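Capsule biosynthesis protein capD (Bacillus anthracis, PDB 3G9K) cleaves the poly-gamma-D-glutamate capsule of the anthrax bacillus and joins its fragments through an amide bond to meso-diaminopimelic acid in the peptidoglycan. Local coordinates at residues B[89-92]-B[93-97]; B[153-156]-B[157-160]; B[99-102]-B[103-107]. All coordinates share one frame; numbering follows the deposited sequence.

Contact 1. Residues B[89-92]-B[93-97]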
loop_
_atom_site.group_PDB
_atom_site.type_symbol
_atom_site.label_atom_id
_atom_site.label_comp_id
_atom_site.label_asym_id
_atom_site.label_seq_id
_atom_site.Cartn_x
_atom_site.Cartn_y
_atom_site.Cartn_z
ATOM N N ILE B 89 11.221 -0.360 -11.781
ATOM C CA ILE B 89 10.087 0.196 -12.509
ATOM C C ILE B 89 10.296 1.681 -12.824
ATOM O O ILE B 89 10.262 2.078 -13.993
ATOM C CB ILE B 89 8.765 -0.045 -11.752
ATOM C CG1 ILE B 89 8.426 -1.548 -11.786
ATOM C CG2 ILE B 89 7.669 0.801 -12.392
ATOM C CD1 ILE B 89 7.248 -1.940 -10.900
ATOM N N LEU B 90 10.561 2.474 -11.798
ATOM C CA LEU B 90 10.846 3.918 -11.944
ATOM C C LEU B 90 12.141 4.197 -12.744
ATOM O O LEU B 90 12.188 5.142 -13.539
ATOM C CB LEU B 90 10.862 4.596 -10.556
ATOM C CG LEU B 90 9.448 4.720 -9.943
ATOM C CD1 LEU B 90 9.456 5.128 -8.487
ATOM C CD2 LEU B 90 8.602 5.697 -10.782
ATOM N N ASP B 91 13.165 3.358 -12.573
ATOM C CA ASP B 91 14.433 3.451 -13.341
ATOM C C ASP B 91 14.166 3.335 -14.840
ATOM O O ASP B 91 14.603 4.166 -15.631
ATOM C CB ASP B 91 15.407 2.332 -12.938
ATOM C CG ASP B 91 16.707 2.364 -13.730
ATOM O OD1 ASP B 91 17.400 3.399 -13.647
ATOM O OD2 ASP B 91 17.027 1.370 -14.435
ATOM N N LYS B 92 13.434 2.305 -15.234
ATOM C CA LYS B 92 13.091 2.137 -16.644
ATOM C C LYS B 92 12.174 3.263 -17.172
ATOM O O LYS B 92 12.304 3.696 -18.331
ATOM C CB LYS B 92 12.460 0.761 -16.869
ATOM C CG LYS B 92 13.426 -0.413 -16.679
ATOM C CD LYS B 92 12.733 -1.752 -16.854
ATOM C CE LYS B 92 13.280 -2.835 -15.912
ATOM N NZ LYS B 92 12.317 -3.975 -15.770
ATOM N N TYR B 93 11.238 3.717 -16.346
ATOM C CA TYR B 93 10.275 4.709 -16.782
ATOM C C TYR B 93 10.968 6.034 -17.075
ATOM O O TYR B 93 10.720 6.657 -18.118
ATOM C CB TYR B 93 9.127 4.920 -15.766
ATOM C CG TYR B 93 8.149 5.982 -16.242
ATOM C CD1 TYR B 93 7.258 5.714 -17.279
ATOM C CD2 TYR B 93 8.181 7.272 -15.716
ATOM C CE1 TYR B 93 6.415 6.676 -17.747
ATOM C CE2 TYR B 93 7.336 8.246 -16.182
ATOM C CZ TYR B 93 6.441 7.936 -17.197
ATOM O OH TYR B 93 5.607 8.919 -17.675
ATOM N N THR B 94 11.845 6.450 -16.167
ATOM C CA THR B 94 12.446 7.773 -16.247
ATOM C C THR B 94 13.542 7.827 -17.293
ATOM O O THR B 94 13.879 8.907 -17.760
ATOM C CB THR B 94 13.056 8.227 -14.906
ATOM O OG1 THR B 94 13.911 7.192 -14.388
ATOM C CG2 THR B 94 11.935 8.587 -13.902
ATOM N N HIS B 95 14.102 6.671 -17.621
ATOM C CA HIS B 95 15.089 6.539 -18.694
ATOM C C HIS B 95 14.476 6.219 -20.066
ATOM O O HIS B 95 15.214 5.984 -21.029
ATOM C CB HIS B 95 16.122 5.494 -18.297
ATOM C CG HIS B 95 16.967 5.913 -17.143
ATOM N ND1 HIS B 95 18.122 6.644 -17.307
ATOM C CD2 HIS B 95 16.810 5.753 -15.808
ATOM C CE1 HIS B 95 18.646 6.905 -16.124
ATOM N NE2 HIS B 95 17.873 6.372 -15.199
ATOM N N GLY B 96 13.137 6.207 -20.165
ATOM C CA GLY B 96 12.429 6.217 -21.481
ATOM C C GLY B 96 12.094 4.875 -22.100
ATOM O O GLY B 96 11.811 4.784 -23.290
ATOM N N LYS B 97 12.060 3.827 -21.286
ATOM C CA LYS B 97 12.016 2.468 -21.806
ATOM C C LYS B 97 10.645 2.108 -22.372
ATOM O O LYS B 97 10.531 1.181 -23.184
ATOM C CB LYS B 97 12.436 1.466 -20.732
ATOM C CG LYS B 97 12.897 0.109 -21.267
ATOM C CD LYS B 97 12.956 -0.900 -20.131
ATOM C CE LYS B 97 13.392 -2.315 -20.572
ATOM N NZ LYS B 97 12.277 -3.197 -21.118
#

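Contact 2. Residues B[153-156]-B[157-160]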
loop_
_atom_site.group_PDB
_atom_site.type_symbol
_atom_site.label_atom_id
_atom_site.label_comp_id
_atom_site.label_asym_id
_atom_site.label_seq_id
_atom_site.Cartn_x
_atom_site.Cartn_y
_atom_site.Cartn_z
ATOM N N ILE B 153 -0.600 9.125 -13.566
ATOM C CA ILE B 153 0.292 10.119 -14.102
ATOM C C ILE B 153 -0.554 11.242 -14.660
ATOM O O ILE B 153 -1.392 10.989 -15.500
ATOM C CB ILE B 153 1.112 9.558 -15.271
ATOM C CG1 ILE B 153 1.918 8.324 -14.849
ATOM C CG2 ILE B 153 2.046 10.646 -15.869
ATOM C CD1 ILE B 153 2.673 7.665 -16.029
ATOM N N LYS B 154 -0.292 12.480 -14.227
ATOM C CA LYS B 154 -0.915 13.648 -14.834
ATOM C C LYS B 154 0.081 14.352 -15.750
ATOM O O LYS B 154 1.167 14.696 -15.317
ATOM C CB LYS B 154 -1.410 14.634 -13.784
ATOM C CG LYS B 154 -2.035 15.887 -14.395
ATOM C CD LYS B 154 -2.991 16.583 -13.462
ATOM C CE LYS B 154 -3.686 17.733 -14.195
ATOM N NZ LYS B 154 -4.284 18.685 -13.231
ATOM N N ASP B 155 -0.291 14.529 -17.004
ATOM C CA ASP B 155 0.414 15.407 -17.920
ATOM C C ASP B 155 -0.017 16.804 -17.599
ATOM O O ASP B 155 -1.123 17.153 -17.827
ATOM C CB ASP B 155 0.044 15.098 -19.363
ATOM C CG ASP B 155 0.819 15.938 -20.378
ATOM O OD1 ASP B 155 1.118 17.088 -20.112
ATOM O OD2 ASP B 155 1.105 15.423 -21.441
ATOM N N GLU B 156 0.876 17.589 -17.047
ATOM C CA GLU B 156 0.470 18.843 -16.514
ATOM C C GLU B 156 0.399 19.895 -17.620
ATOM O O GLU B 156 -0.217 20.908 -17.449
ATOM C CB GLU B 156 1.369 19.334 -15.374
ATOM C CG GLU B 156 1.455 18.485 -14.141
ATOM C CD GLU B 156 0.404 18.775 -13.114
ATOM O OE1 GLU B 156 -0.404 19.659 -13.306
ATOM O OE2 GLU B 156 0.352 18.062 -12.118
ATOM N N ARG B 157 1.030 19.656 -18.739
ATOM C CA ARG B 157 0.930 20.641 -19.788
ATOM C C ARG B 157 -0.458 20.637 -20.316
ATOM O O ARG B 157 -1.121 21.640 -20.269
ATOM C CB ARG B 157 1.880 20.339 -20.926
ATOM C CG ARG B 157 3.265 20.064 -20.489
ATOM C CD ARG B 157 4.140 21.276 -20.531
ATOM N NE ARG B 157 5.428 20.999 -19.924
ATOM C CZ ARG B 157 6.180 21.933 -19.377
ATOM N NH1 ARG B 157 7.333 21.629 -18.840
ATOM N NH2 ARG B 157 5.776 23.177 -19.390
ATOM N N ASP B 158 -0.860 19.472 -20.807
ATOM C CA ASP B 158 -2.034 19.232 -21.576
ATOM C C ASP B 158 -3.191 18.870 -20.703
ATOM O O ASP B 158 -4.318 18.790 -21.115
ATOM C CB ASP B 158 -1.751 18.071 -22.512
ATOM C CG ASP B 158 -0.511 18.300 -23.374
ATOM O OD1 ASP B 158 -0.613 19.086 -24.302
ATOM O OD2 ASP B 158 0.554 17.701 -23.133
ATOM N N ASN B 159 -2.879 18.613 -19.469
ATOM C CA ASN B 159 -3.888 18.334 -18.526
ATOM C C ASN B 159 -4.675 17.091 -18.786
ATOM O O ASN B 159 -5.864 17.093 -18.912
ATOM C CB ASN B 159 -4.801 19.502 -18.439
ATOM C CG ASN B 159 -5.086 19.809 -17.089
ATOM O OD1 ASN B 159 -5.865 19.116 -16.480
ATOM N ND2 ASN B 159 -4.351 20.758 -16.527
ATOM N N VAL B 160 -3.987 15.965 -18.845
ATOM C CA VAL B 160 -4.634 14.673 -18.984
ATOM C C VAL B 160 -4.062 13.707 -17.977
ATOM O O VAL B 160 -2.921 13.773 -17.671
ATOM C CB VAL B 160 -4.482 14.097 -20.378
ATOM C CG1 VAL B 160 -3.113 13.911 -20.712
ATOM C CG2 VAL B 160 -5.148 12.813 -20.482
#

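Contact 3. Residues B[99-102]-B[103-107]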
loop_
_atom_site.group_PDB
_atom_site.type_symbol
_atom_site.label_atom_id
_atom_site.label_comp_id
_atom_site.label_asym_id
_atom_site.label_seq_id
_atom_site.Cartn_x
_atom_site.Cartn_y
_atom_site.Cartn_z
ATOM N N SER B 99 5.972 2.679 -21.686
ATOM C CA SER B 99 4.846 3.131 -20.902
ATOM C C SER B 99 5.019 2.540 -19.524
ATOM O O SER B 99 5.597 1.472 -19.385
ATOM C CB SER B 99 3.508 2.669 -21.506
ATOM O OG SER B 99 3.260 1.276 -21.343
ATOM N N LEU B 100 4.571 3.273 -18.517
ATOM C CA LEU B 100 4.574 2.788 -17.145
ATOM C C LEU B 100 3.847 1.444 -17.049
ATOM O O LEU B 100 4.315 0.545 -16.348
ATOM C CB LEU B 100 3.926 3.806 -16.222
ATOM C CG LEU B 100 4.045 3.501 -14.719
ATOM C CD1 LEU B 100 5.531 3.211 -14.293
ATOM C CD2 LEU B 100 3.435 4.620 -13.891
ATOM N N GLN B 101 2.762 1.272 -17.779
ATOM C CA GLN B 101 2.016 0.016 -17.720
ATOM C C GLN B 101 2.824 -1.194 -18.275
ATOM O O GLN B 101 2.824 -2.261 -17.657
ATOM C CB GLN B 101 0.679 0.118 -18.462
ATOM C CG GLN B 101 -0.159 -1.175 -18.378
ATOM C CD GLN B 101 -0.670 -1.448 -16.949
ATOM O OE1 GLN B 101 -1.513 -0.722 -16.452
ATOM N NE2 GLN B 101 -0.166 -2.506 -16.307
ATOM N N ASP B 102 3.469 -1.039 -19.431
ATOM C CA ASP B 102 4.329 -2.100 -19.983
ATOM C C ASP B 102 5.421 -2.498 -18.968
ATOM O O ASP B 102 5.617 -3.669 -18.695
ATOM C CB ASP B 102 4.939 -1.689 -21.345
ATOM C CG ASP B 102 3.931 -1.820 -22.491
ATOM O OD1 ASP B 102 3.450 -2.972 -22.687
ATOM O OD2 ASP B 102 3.596 -0.784 -23.145
ATOM N N ILE B 103 6.102 -1.511 -18.412
ATOM C CA ILE B 103 7.135 -1.732 -17.398
ATOM C C ILE B 103 6.593 -2.522 -16.186
ATOM O O ILE B 103 7.200 -3.502 -15.738
ATOM C CB ILE B 103 7.754 -0.386 -16.945
ATOM C CG1 ILE B 103 8.490 0.259 -18.125
ATOM C CG2 ILE B 103 8.746 -0.606 -15.779
ATOM C CD1 ILE B 103 8.682 1.769 -18.014
ATOM N N ILE B 104 5.424 -2.121 -15.694
ATOM C CA ILE B 104 4.736 -2.832 -14.611
ATOM C C ILE B 104 4.415 -4.290 -14.954
ATOM O O ILE B 104 4.461 -5.181 -14.088
ATOM C CB ILE B 104 3.457 -2.010 -14.192
ATOM C CG1 ILE B 104 3.928 -0.819 -13.339
ATOM C CG2 ILE B 104 2.411 -2.846 -13.437
ATOM C CD1 ILE B 104 2.784 0.183 -12.933
ATOM N N ASN B 105 4.072 -4.534 -16.218
ATOM C CA ASN B 105 3.758 -5.888 -16.703
ATOM C C ASN B 105 4.978 -6.823 -16.783
ATOM O O ASN B 105 4.822 -8.035 -16.748
ATOM C CB ASN B 105 3.061 -5.813 -18.087
ATOM C CG ASN B 105 1.654 -5.232 -18.008
ATOM O OD1 ASN B 105 1.023 -4.951 -19.050
ATOM N ND2 ASN B 105 1.155 -5.041 -16.806
ATOM N N GLU B 106 6.166 -6.244 -16.888
ATOM C CA GLU B 106 7.408 -6.987 -17.093
ATOM C C GLU B 106 7.591 -7.894 -15.883
ATOM O O GLU B 106 7.293 -7.489 -14.767
ATOM C CB GLU B 106 8.599 -6.033 -17.178
ATOM C CG GLU B 106 9.861 -6.640 -17.768
ATOM C CD GLU B 106 10.948 -5.628 -18.170
ATOM O OE1 GLU B 106 10.847 -4.413 -17.924
ATOM O OE2 GLU B 106 11.950 -6.088 -18.769
ATOM N N TYR B 107 8.149 -9.083 -16.098
ATOM C CA TYR B 107 8.441 -9.996 -14.991
ATOM C C TYR B 107 9.510 -9.400 -14.065
ATOM O O TYR B 107 10.400 -8.680 -14.498
ATOM C CB TYR B 107 8.909 -11.354 -15.549
ATOM C CG TYR B 107 7.839 -12.088 -16.328
ATOM C CD1 TYR B 107 6.625 -12.410 -15.727
ATOM C CD2 TYR B 107 8.045 -12.476 -17.660
ATOM C CE1 TYR B 107 5.662 -13.077 -16.408
ATOM C CE2 TYR B 107 7.074 -13.165 -18.347
ATOM C CZ TYR B 107 5.883 -13.457 -17.721
ATOM O OH TYR B 107 4.882 -14.150 -18.387
#

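Contact 1. Residues B[89-92]-B[93-97]
Lys92 and Lys97 meet in a local contact that closes the C-terminal end of helix 82-94 with a Schellman motif. Gly96 leaves the helix with a positive phi of 91°, and the turn brings Lys97 N back to Lys92 O at 3.0 Å in a nearly straight bond, while Gly96 N bonds to Tyr93 O. The same turn lays the two lysine side chains alongside each other, pointing the same way, with Lys92 CD and Lys97 CD tightly packed at 3.4 Å. Lys92 NZ and Lys97 NZ stay 5.4 Å apart and share an anion: Glu106 OE1 forms a salt bridge with Lys92 and a long, weak ion pair with Lys97. Just before it, Leu90 O accepts twice from Thr94, from N at 3.0 Å and from OG1 at 2.8 Å, on opposite faces of the carbonyl plane. With chi1 at 50°, OG1 sits between the backbone N and the carbonyl carbon of Thr94, turned back to the Leu90 carbonyl. Thr94 OG1 and Asp91 OD2 also bond to Tyr228 and Tyr267, respectively, of the partner CapD chain. Ile89 and Tyr93 pack on helix 100-105, whereas Leu90 and Tyr93 rest against strand 70-75, with Tyr93 OH bonded to Glu70.

Contact 2. Residues B[153-156]-B[157-160]
Asp155 and Val160 form an antiparallel hydrogen-bonded pair, their CA atoms 5.2 Å apart, where strand 150-155 turns back into strand 160-164. It is a beta hairpin closed by a G1 beta bulge: Asn159, with a positive phi of 64°, and Val160 both face Asp155. Asp155 N bonds to Val160 O at 2.8 Å, and Asp155 O accepts from Val160 N in its carbonyl plane and weakly from Asn159 N. The Asp155 side chain ties down the turn. With CG anti to the backbone N (chi1 -177°), Asp155 OD1 accepts from Asp158 N at 3.2 Å; the N-H points almost straight at it, from above the carboxylate plane. Arg157 N adds a weak bond. Asp155 CB lies against Val160 CG1 at 3.6 Å on the same face of the sheet. On the other side of the hairpin, the extended Lys154 chain runs beside that of Asn159, pointing the same way, Lys154 CE 3.4 Å from Asn159 OD1; both pack on Thr20 of the partner CapD chain. Glu156 OE2 is hydrogen-bonded to Thr71 OG1 on adjacent strand 70-75. Two carboxylates crowd together, which may raise the pKa of one of them: Asp155 OD2 and Asp158 OD2 are 2.9 Å apart, their planes 76° from each other.

Contact 3. Residues B[99-102]-B[103-107]
The amides of Gln101 and Asn105, one turn apart on helix 100-105, lie close with their planes 35° from each other; Gln101 NE2 has Ile104 CG2 beside it at 3.9 Å and bonds to Gly165 O. A second kind of flat group, the Asp102 carboxylate, is met from above its plane by Ser99 OG, which donates to Asp102 OD2 at 2.8 Å. Ser99 is the N-cap of the helix, and the same OG accepts from Asp102 N at 3.0 Å in a nearly straight bond. The Ser99 chi1 of 72° turns the hydroxyl toward the first turn, where it can do both. Backbone bonds carry the short helix onward: Ile103 N to Ser99 O, Ile104 N to Leu100 O and Asn105 N to Gln101 O. On the buried side, Leu100 CG and Ile104 CD1 touch at 4.0 Å, the two side chains crossing at a slant. Leu100 also touches Ala151 and Ile153 of strand 150-155. Ile103 CD1 lies 3.4 Å from Ser99 O. Ile104 O accepts from Arg168. The helix thus has an apolar side turned to its neighbours and a polar start, where the serine satisfies an amide that has no helical acceptor and the negative carboxylate of Asp102 probably interacts favourably with the helix dipole.

Overall arrangement
Along the chain the order is contact 1, contact 3, contact 2. Contacts 1 and 3 belong to consecutive helices, 82-94 and 100-105, their centres about 10 Å apart; besides their shared salt bridge, Ile103 packs on Tyr93 and Ile89. Contact 2 is the turn joining 150-155 to the outermost strand 160-164 of the four-stranded antiparallel sheet, about 18 Å from contact 1 and 20 Å from contact 3, between centres. Ile153 CD1 bridges all three, touching Tyr93 OH and Leu100 CD2. The helices therefore pack on the sheet of this Ntn-type transpeptidase, with the hairpin well away from the glutamate sites; the side chains of Ile89 and Ile104 are about 11 and 9 Å from that of Arg169, which binds poly-gamma-D-glutamate.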